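Local coordinates for protein threonine synthase (Brucella melitensis bv. 1, PDB 4F4F) that probably catalyses the last step of threonine biosynthesis, turning O-phospho-L-homoserine and water into L-threonine and phosphate with the cofactor pyridoxal 5'-phosphate, at residues N198-D201 with C202-V206; V97-D100 with A101-V105; I351-K354 with P355-I359; D76-R79 with M80-A84. All coordinates share one frame; numbering follows the deposited sequence.

Every one of the four contacts is local, made within nine consecutive residues, so they come in series along the chain and none nests in or crosses another. Contact 4 is first, within helix 74-86 of the N-terminal family region, where it faces helices 56-64 and 117-134. Contact 2 follows and closes the hairpin of strands 96-100 and 103-107, at one edge of the mixed six-stranded sheet. Contact 1 starts helix 199-211, which packs on the parallel five-stranded sheet; its centre is about 41 Å from that of contact 2. Contact 3, at residues 351-359, opens helix 353-362 beside helices 290-297 and 321-328, just ahead of edge strand 363-367 of the mixed sheet.

Contact 1 of 4, residues N198-D201 with C202-V206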
# COMPACT_ATOMS: atom_id res chain seq x y z
N ASN A 198 20.26 -12.47 4.60
CA ASN A 198 19.87 -11.10 4.32
C ASN A 198 18.46 -11.06 3.75
O ASN A 198 17.79 -12.10 3.66
CB ASN A 198 20.90 -10.41 3.38
CG ASN A 198 21.09 -11.15 2.09
OD1 ASN A 198 20.18 -11.79 1.57
ND2 ASN A 198 22.28 -11.05 1.55
N PHE A 199 17.97 -9.87 3.45
CA PHE A 199 16.61 -9.70 2.93
C PHE A 199 16.39 -10.48 1.65
O PHE A 199 15.35 -11.12 1.46
CB PHE A 199 16.28 -8.22 2.70
CG PHE A 199 14.91 -7.99 2.09
CD1 PHE A 199 13.79 -8.54 2.67
CD2 PHE A 199 14.76 -7.22 0.95
CE1 PHE A 199 12.53 -8.33 2.13
CE2 PHE A 199 13.50 -6.99 0.39
CZ PHE A 199 12.39 -7.56 0.98
N ASP A 200 17.37 -10.44 0.76
CA ASP A 200 17.27 -11.18 -0.48
C ASP A 200 17.09 -12.69 -0.17
O ASP A 200 16.25 -13.37 -0.79
CB ASP A 200 18.51 -10.97 -1.33
CG ASP A 200 18.38 -11.61 -2.70
OD1 ASP A 200 17.53 -11.13 -3.49
OD2 ASP A 200 19.12 -12.59 -2.98
N ASP A 201 17.86 -13.19 0.80
CA ASP A 201 17.69 -14.58 1.23
C ASP A 201 16.26 -14.86 1.73
O ASP A 201 15.68 -15.90 1.43
CB ASP A 201 18.67 -14.95 2.35
CG ASP A 201 20.11 -14.96 1.91
OD1 ASP A 201 20.41 -15.44 0.79
OD2 ASP A 201 20.94 -14.52 2.73
N CYS A 202 15.69 -13.94 2.49
CA CYS A 202 14.30 -14.13 2.98
C CYS A 202 13.32 -14.23 1.79
O CYS A 202 12.40 -15.06 1.76
CB CYS A 202 13.89 -13.00 3.94
SG CYS A 202 14.87 -12.97 5.47
N GLN A 203 13.53 -13.38 0.81
CA GLN A 203 12.68 -13.37 -0.38
C GLN A 203 12.80 -14.65 -1.19
O GLN A 203 11.82 -15.14 -1.75
CB GLN A 203 13.04 -12.18 -1.26
CG GLN A 203 12.58 -10.86 -0.70
CD GLN A 203 12.96 -9.72 -1.60
OE1 GLN A 203 14.13 -9.57 -1.94
NE2 GLN A 203 11.98 -8.92 -2.00
N ASN A 204 14.02 -15.20 -1.25
CA ASN A 204 14.29 -16.42 -1.99
C ASN A 204 13.63 -17.64 -1.34
O ASN A 204 13.09 -18.50 -2.03
CB ASN A 204 15.80 -16.61 -2.14
CG ASN A 204 16.39 -15.72 -3.23
OD1 ASN A 204 15.69 -15.33 -4.14
ND2 ASN A 204 17.68 -15.42 -3.16
N LEU A 205 13.59 -17.66 -0.00
CA LEU A 205 12.90 -18.70 0.72
C LEU A 205 11.40 -18.63 0.50
O LEU A 205 10.73 -19.66 0.39
CB LEU A 205 13.21 -18.63 2.21
CG LEU A 205 14.68 -18.89 2.58
CD1 LEU A 205 14.95 -18.26 3.93
CD2 LEU A 205 14.99 -20.39 2.59
N VAL A 206 10.86 -17.42 0.48
CA VAL A 206 9.44 -17.27 0.24
C VAL A 206 9.07 -17.73 -1.17
O VAL A 206 8.06 -18.44 -1.34
CB VAL A 206 8.94 -15.84 0.54
CG1 VAL A 206 7.50 -15.64 0.03
CG2 VAL A 206 9.00 -15.57 2.05
O HOH W 1 19.00 -17.00 -1.06
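The amide of Q203 stacks on the ring of F199, which stands one turn earlier in the helix, with the two planes 24° apart. CG of Q203 sits over the same face in a CH-pi contact, 4.0 Å from the centroid of the F199 ring, while NE2 of Q203 comes to 3.3 Å from CZ of F199. Q203 reaches the ring because its chain is extended beyond CG and F199 carries CG anti to its backbone N (chi1 176°). Elsewhere on the helix, the carboxylate of D200 and the amide of N204 are turned steeply, their planes 81° apart. This is the first turn of helix 199-211, and N198 and D201 close it with a capping box. D201 N donates to N198 OD1 at 2.8 Å, almost in line with the side-chain C=O, and N198 N returns a bond of 2.9 Å to D201 OD2. D201 OD1 accepts a hydrogen bond from a water 2.8 Å away, and that water accepts from N204 ND2, bridging cap and second turn. C202 and L205 face the parallel sheet, touching L168 and I195, and the side chain of Q203 is about 9 Å from that of N261 of the cofactor site.

Contact 2 of 4, residues V97-D100 with A101-V105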
# COMPACT_ATOMS: atom_id res chain seq x y z
N VAL A 97 -3.79 17.98 8.23
CA VAL A 97 -3.12 19.04 8.95
C VAL A 97 -2.71 20.06 7.89
O VAL A 97 -2.05 19.70 6.93
CB VAL A 97 -1.88 18.51 9.72
CG1 VAL A 97 -1.09 19.69 10.33
CG2 VAL A 97 -2.34 17.54 10.80
N GLN A 98 -3.19 21.30 8.00
CA GLN A 98 -2.86 22.33 7.01
C GLN A 98 -1.41 22.75 7.15
O GLN A 98 -0.99 23.04 8.27
CB GLN A 98 -3.74 23.54 7.19
CG GLN A 98 -3.60 24.56 6.08
CD GLN A 98 -4.70 25.60 6.12
OE1 GLN A 98 -5.50 25.65 7.09
NE2 GLN A 98 -4.76 26.44 5.09
N THR A 99 -0.69 22.87 6.03
CA THR A 99 0.74 23.28 6.07
C THR A 99 1.07 24.59 5.32
O THR A 99 2.17 25.11 5.45
CB THR A 99 1.66 22.14 5.55
OG1 THR A 99 1.13 21.63 4.32
CG2 THR A 99 1.74 21.00 6.56
N ASP A 100 0.13 25.08 4.52
CA ASP A 100 0.23 26.35 3.86
C ASP A 100 -1.21 26.75 3.48
O ASP A 100 -2.17 25.97 3.67
CB ASP A 100 1.14 26.23 2.63
CG ASP A 100 1.70 27.57 2.16
OD1 ASP A 100 1.25 28.63 2.61
OD2 ASP A 100 2.60 27.51 1.32
N ALA A 101 -1.36 27.95 2.94
CA ALA A 101 -2.65 28.49 2.57
C ALA A 101 -3.51 27.58 1.70
O ALA A 101 -4.72 27.57 1.84
CB ALA A 101 -2.50 29.84 1.90
N ASN A 102 -2.91 26.76 0.85
CA ASN A 102 -3.69 25.89 -0.02
C ASN A 102 -3.11 24.49 -0.07
O ASN A 102 -3.14 23.83 -1.11
CB ASN A 102 -3.69 26.52 -1.40
CG ASN A 102 -4.77 25.98 -2.30
OD1 ASN A 102 -5.85 25.66 -1.86
ND2 ASN A 102 -4.48 25.91 -3.57
N GLU A 103 -2.55 24.05 1.04
CA GLU A 103 -1.80 22.81 1.10
C GLU A 103 -2.07 22.14 2.43
O GLU A 103 -2.00 22.80 3.49
CB GLU A 103 -0.31 23.10 0.99
CG GLU A 103 0.62 21.91 1.07
CD GLU A 103 2.07 22.38 1.17
OE1 GLU A 103 2.71 22.72 0.13
OE2 GLU A 103 2.56 22.47 2.32
N PHE A 104 -2.34 20.84 2.37
CA PHE A 104 -2.70 20.03 3.52
C PHE A 104 -1.95 18.71 3.47
O PHE A 104 -1.77 18.16 2.36
CB PHE A 104 -4.19 19.75 3.47
CG PHE A 104 -5.02 20.99 3.43
CD1 PHE A 104 -5.22 21.67 2.25
CD2 PHE A 104 -5.55 21.52 4.58
CE1 PHE A 104 -5.96 22.83 2.20
CE2 PHE A 104 -6.28 22.70 4.55
CZ PHE A 104 -6.49 23.36 3.35
N VAL A 105 -1.59 18.17 4.63
CA VAL A 105 -0.98 16.86 4.70
C VAL A 105 -2.05 15.88 5.22
O VAL A 105 -2.72 16.21 6.21
CB VAL A 105 0.25 16.89 5.62
CG1 VAL A 105 0.68 15.51 5.98
CG2 VAL A 105 1.40 17.64 4.93
O HOH W 2 3.06 25.28 -0.31
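V97 and V105 pair at the open end of a beta hairpin whose first strand, 96-100, is the outermost of the mixed sheet, while 103-107 goes on to pair with 409-413; near the turn a classic beta bulge shifts the register by one residue. The backbone bonds define both features. V97 and V105 exchange two N-H...O bonds, Q98 and F104 form the non-hydrogen-bonded pair, and then T99 and D100 together face E103. Both T99 N and D100 N donate to E103 O, from the same face of its carbonyl plane, the second bond being the longer at 3.3 Å. E103 N in turn donates to D100 O, at a long 3.3 Å.

Apolar contacts occupy both faces. Q98 extends along the F104 ring, with CG of Q98 3.6 Å from CE2 of F104 and the amide and ring planes 24° apart. On the face of V105, its CG2 meets CG2 of T99 at 3.7 Å.

Polar side chains complete the bulge. The amide NE2 of Q98 joins E103 N at D100 O (3.0 Å), from the opposite face, and A101 N turns to the side-chain oxygen D100 OD1. E103 OE2 forms a salt bridge with R400 of helix 390-402, which probably keeps this carboxylate ionised. A water donates to both D100 OD2 and E103 OE1, linking two acids that would otherwise tend to repel each other. T99 holds its hydroxyl between backbone N and carbonyl carbon (chi1 48°), from where OG1 donates to the anti lone pair of E103 OE2 at 2.6 Å.

Contact 3 of 4, residues I351-K354 with P355-I359; sequences ISEK and PLSAI
CG2 of I351 rests against the start of the helix, 3.9 Å from CB of P355 and 4.0 Å from CB of L356. The side chains of I351 and P355 run in opposing directions, whereas I351 and I359 meet at about a right angle, CD1 of I351 lying 4.1 Å from CD1 of I359. OG of S352 comes beside the proline ring, 3.2 Å from CG of P355.

The next shell is the first turn of helix 353-362. L356 N donates to S352 O, and E353 O accepts twice from S357, from its N at 2.8 Å and from its OG at 3.1 Å, the two donors coming from opposite faces of the carbonyl plane. S357 can fold back in this way because OG stands beside its own backbone N (chi1 -67°).

Further out, I351 touches L325 and T294, and I359 touches L324 and L295, setting the turn between helices 321-328 and 290-297. The side chain of I359 is about 7 Å from that of F262, which binds the cofactor. P355 sits in the first turn, where its lack of an N-H costs the helix no backbone bond, and its ring supplies apolar surface to I351.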
# COMPACT_ATOMS: atom_id res chain seq x y z
N ILE A 351 6.36 3.29 -23.95
CA ILE A 351 4.90 3.41 -24.07
C ILE A 351 4.59 4.23 -25.32
O ILE A 351 5.14 5.31 -25.49
CB ILE A 351 4.29 4.08 -22.83
CG1 ILE A 351 4.67 3.33 -21.56
CG2 ILE A 351 2.76 4.18 -22.94
CD1 ILE A 351 4.32 4.08 -20.29
N SER A 352 3.75 3.72 -26.21
CA SER A 352 3.39 4.44 -27.43
C SER A 352 2.57 5.70 -27.16
O SER A 352 2.06 5.93 -26.07
CB SER A 352 2.62 3.54 -28.38
OG SER A 352 1.39 3.13 -27.81
N GLU A 353 2.44 6.52 -28.19
CA GLU A 353 2.00 7.90 -27.99
C GLU A 353 0.60 8.05 -27.40
O GLU A 353 0.41 8.84 -26.46
CB GLU A 353 2.14 8.70 -29.31
CG GLU A 353 1.98 10.20 -29.12
CD GLU A 353 3.00 10.81 -28.14
OE1 GLU A 353 4.16 10.31 -28.02
OE2 GLU A 353 2.64 11.80 -27.48
N LYS A 354 -0.38 7.33 -27.92
CA LYS A 354 -1.73 7.52 -27.40
C LYS A 354 -1.86 7.17 -25.90
O LYS A 354 -2.36 7.97 -25.12
CB LYS A 354 -2.75 6.78 -28.25
CG LYS A 354 -4.20 7.09 -27.92
CD LYS A 354 -5.14 6.27 -28.84
CE LYS A 354 -6.62 6.51 -28.54
NZ LYS A 354 -7.03 5.80 -27.28
N PRO A 355 -1.38 5.98 -25.49
CA PRO A 355 -1.50 5.68 -24.06
C PRO A 355 -0.63 6.58 -23.21
O PRO A 355 -1.02 6.92 -22.11
CB PRO A 355 -1.05 4.22 -23.95
CG PRO A 355 -0.49 3.86 -25.27
CD PRO A 355 -1.17 4.76 -26.27
N LEU A 356 0.54 6.97 -23.73
CA LEU A 356 1.42 7.89 -22.97
C LEU A 356 0.74 9.22 -22.75
O LEU A 356 0.76 9.75 -21.64
CB LEU A 356 2.78 8.07 -23.67
CG LEU A 356 3.83 8.94 -22.99
CD1 LEU A 356 4.16 8.39 -21.59
CD2 LEU A 356 5.06 8.98 -23.90
N SER A 357 0.08 9.73 -23.79
CA SER A 357 -0.70 10.97 -23.66
C SER A 357 -1.82 10.82 -22.67
O SER A 357 -2.09 11.76 -21.90
CB SER A 357 -1.32 11.39 -24.99
OG SER A 357 -0.33 11.77 -25.91
N ALA A 358 -2.48 9.66 -22.67
CA ALA A 358 -3.56 9.44 -21.71
C ALA A 358 -3.01 9.48 -20.28
O ALA A 358 -3.64 10.04 -19.39
CB ALA A 358 -4.27 8.13 -21.96
N ILE A 359 -1.82 8.91 -20.05
CA ILE A 359 -1.22 8.93 -18.71
C ILE A 359 -0.90 10.35 -18.34
O ILE A 359 -1.23 10.83 -17.24
CB ILE A 359 0.03 8.00 -18.63
CG1 ILE A 359 -0.43 6.54 -18.69
CG2 ILE A 359 0.82 8.29 -17.37
CD1 ILE A 359 0.66 5.53 -19.08

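Contact 4 of 4, residues D76-R79 with M80-A84; sequences DFER and MVREA
V81 lays CG2 over the face of the F77 ring, 3.9 Å from the centroid and only 9° off the ring normal, a CH-pi contact one turn apart on helix 74-86. M80 takes the rim of the same ring in a Met-aromatic contact: its SD lies at the edge, 4.0 Å from CD1 of F77, with the two side chains crossing at about a right angle. M80 gets there with CG lodged between its backbone N and carbonyl carbon (chi1 71°) and a bend at chi3 that brings CE back toward the D76 carbonyl. This is the buried side of the helix. F77 and V81 both touch L61 of helix 56-64, and M80 touches M127 and Y130 of helix 117-134, so the helix joins those two neighbours well away from the cofactor.

The exposed side carries the charges. R79 and E83 cross obliquely, and the aliphatic CG of R79 lies 3.6 Å from OE2 of E83. R79 also has a long charge contact with D76, with no N-H directed at the oxygen. Within the backbone, D76 O accepts from R79 N and M80 N together, both from the same face of its plane. E78 and R82 run together out from the helix, with carboxylate and guanidinium planes steeply inclined. Their salt bridge is a rather bent bond (140°) in which R82 NH1 meets E78 OE1 from above the carboxylate plane, at 2.9 Å.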
# COMPACT_ATOMS: atom_id res chain seq x y z
N ASP A 76 -22.18 -7.73 8.33
CA ASP A 76 -20.83 -8.27 8.49
C ASP A 76 -19.78 -7.29 7.97
O ASP A 76 -18.76 -7.05 8.63
CB ASP A 76 -20.68 -9.61 7.77
CG ASP A 76 -21.58 -10.68 8.35
OD1 ASP A 76 -21.43 -10.97 9.55
OD2 ASP A 76 -22.46 -11.16 7.62
N PHE A 77 -20.02 -6.69 6.81
CA PHE A 77 -19.11 -5.64 6.30
C PHE A 77 -18.99 -4.43 7.26
O PHE A 77 -17.87 -3.99 7.53
CB PHE A 77 -19.50 -5.23 4.87
CG PHE A 77 -18.38 -4.56 4.08
CD1 PHE A 77 -17.14 -5.17 3.94
CD2 PHE A 77 -18.60 -3.39 3.43
CE1 PHE A 77 -16.13 -4.56 3.22
CE2 PHE A 77 -17.61 -2.78 2.70
CZ PHE A 77 -16.37 -3.37 2.57
N GLU A 78 -20.12 -3.93 7.80
CA GLU A 78 -20.13 -2.91 8.89
C GLU A 78 -19.98 -3.49 10.32
O GLU A 78 -20.77 -3.10 11.31
CB GLU A 78 -21.47 -2.18 8.99
CG GLU A 78 -21.42 -1.15 10.11
CD GLU A 78 -22.71 -0.44 10.37
OE1 GLU A 78 -22.78 0.21 11.43
OE2 GLU A 78 -23.65 -0.54 9.55
N ARG A 79 -19.20 -4.51 10.42
CA ARG A 79 -18.56 -4.84 11.66
C ARG A 79 -17.08 -4.77 11.31
O ARG A 79 -16.31 -4.21 12.02
CB ARG A 79 -18.98 -6.24 12.04
CG ARG A 79 -18.36 -6.85 13.27
CD ARG A 79 -18.83 -8.31 13.31
NE ARG A 79 -17.84 -9.26 12.77
CZ ARG A 79 -17.57 -9.53 11.48
NH1 ARG A 79 -16.63 -10.43 11.21
NH2 ARG A 79 -18.17 -8.94 10.45
N MET A 80 -16.70 -5.34 10.18
CA MET A 80 -15.28 -5.51 9.90
C MET A 80 -14.62 -4.15 9.53
O MET A 80 -13.50 -3.89 9.93
CB MET A 80 -15.06 -6.61 8.85
CG MET A 80 -15.47 -6.29 7.43
SD MET A 80 -15.25 -7.75 6.36
CE MET A 80 -16.43 -8.95 6.91
N VAL A 81 -15.36 -3.28 8.85
CA VAL A 81 -14.86 -1.91 8.55
C VAL A 81 -14.73 -1.13 9.86
O VAL A 81 -13.71 -0.52 10.13
CB VAL A 81 -15.74 -1.19 7.50
CG1 VAL A 81 -15.30 0.25 7.34
CG2 VAL A 81 -15.70 -1.90 6.16
N ARG A 82 -15.74 -1.25 10.74
CA ARG A 82 -15.71 -0.57 12.05
C ARG A 82 -14.52 -1.07 12.87
O ARG A 82 -13.81 -0.28 13.47
CB ARG A 82 -17.02 -0.85 12.81
CG ARG A 82 -17.31 -0.02 14.06
CD ARG A 82 -18.84 0.09 14.38
NE ARG A 82 -19.68 0.53 13.23
CZ ARG A 82 -19.79 1.79 12.73
NH1 ARG A 82 -20.56 2.02 11.65
NH2 ARG A 82 -19.15 2.84 13.26
N GLU A 83 -14.30 -2.38 12.88
CA GLU A 83 -13.19 -2.97 13.66
C GLU A 83 -11.82 -2.61 13.07
O GLU A 83 -10.90 -2.25 13.81
CB GLU A 83 -13.38 -4.49 13.81
CG GLU A 83 -14.58 -4.79 14.70
CD GLU A 83 -14.88 -6.26 14.91
OE1 GLU A 83 -14.26 -7.10 14.22
OE2 GLU A 83 -15.78 -6.54 15.76
N ALA A 84 -11.69 -2.67 11.75
CA ALA A 84 -10.48 -2.27 11.08
C ALA A 84 -10.02 -0.86 11.48
O ALA A 84 -8.85 -0.64 11.85
CB ALA A 84 -10.65 -2.36 9.55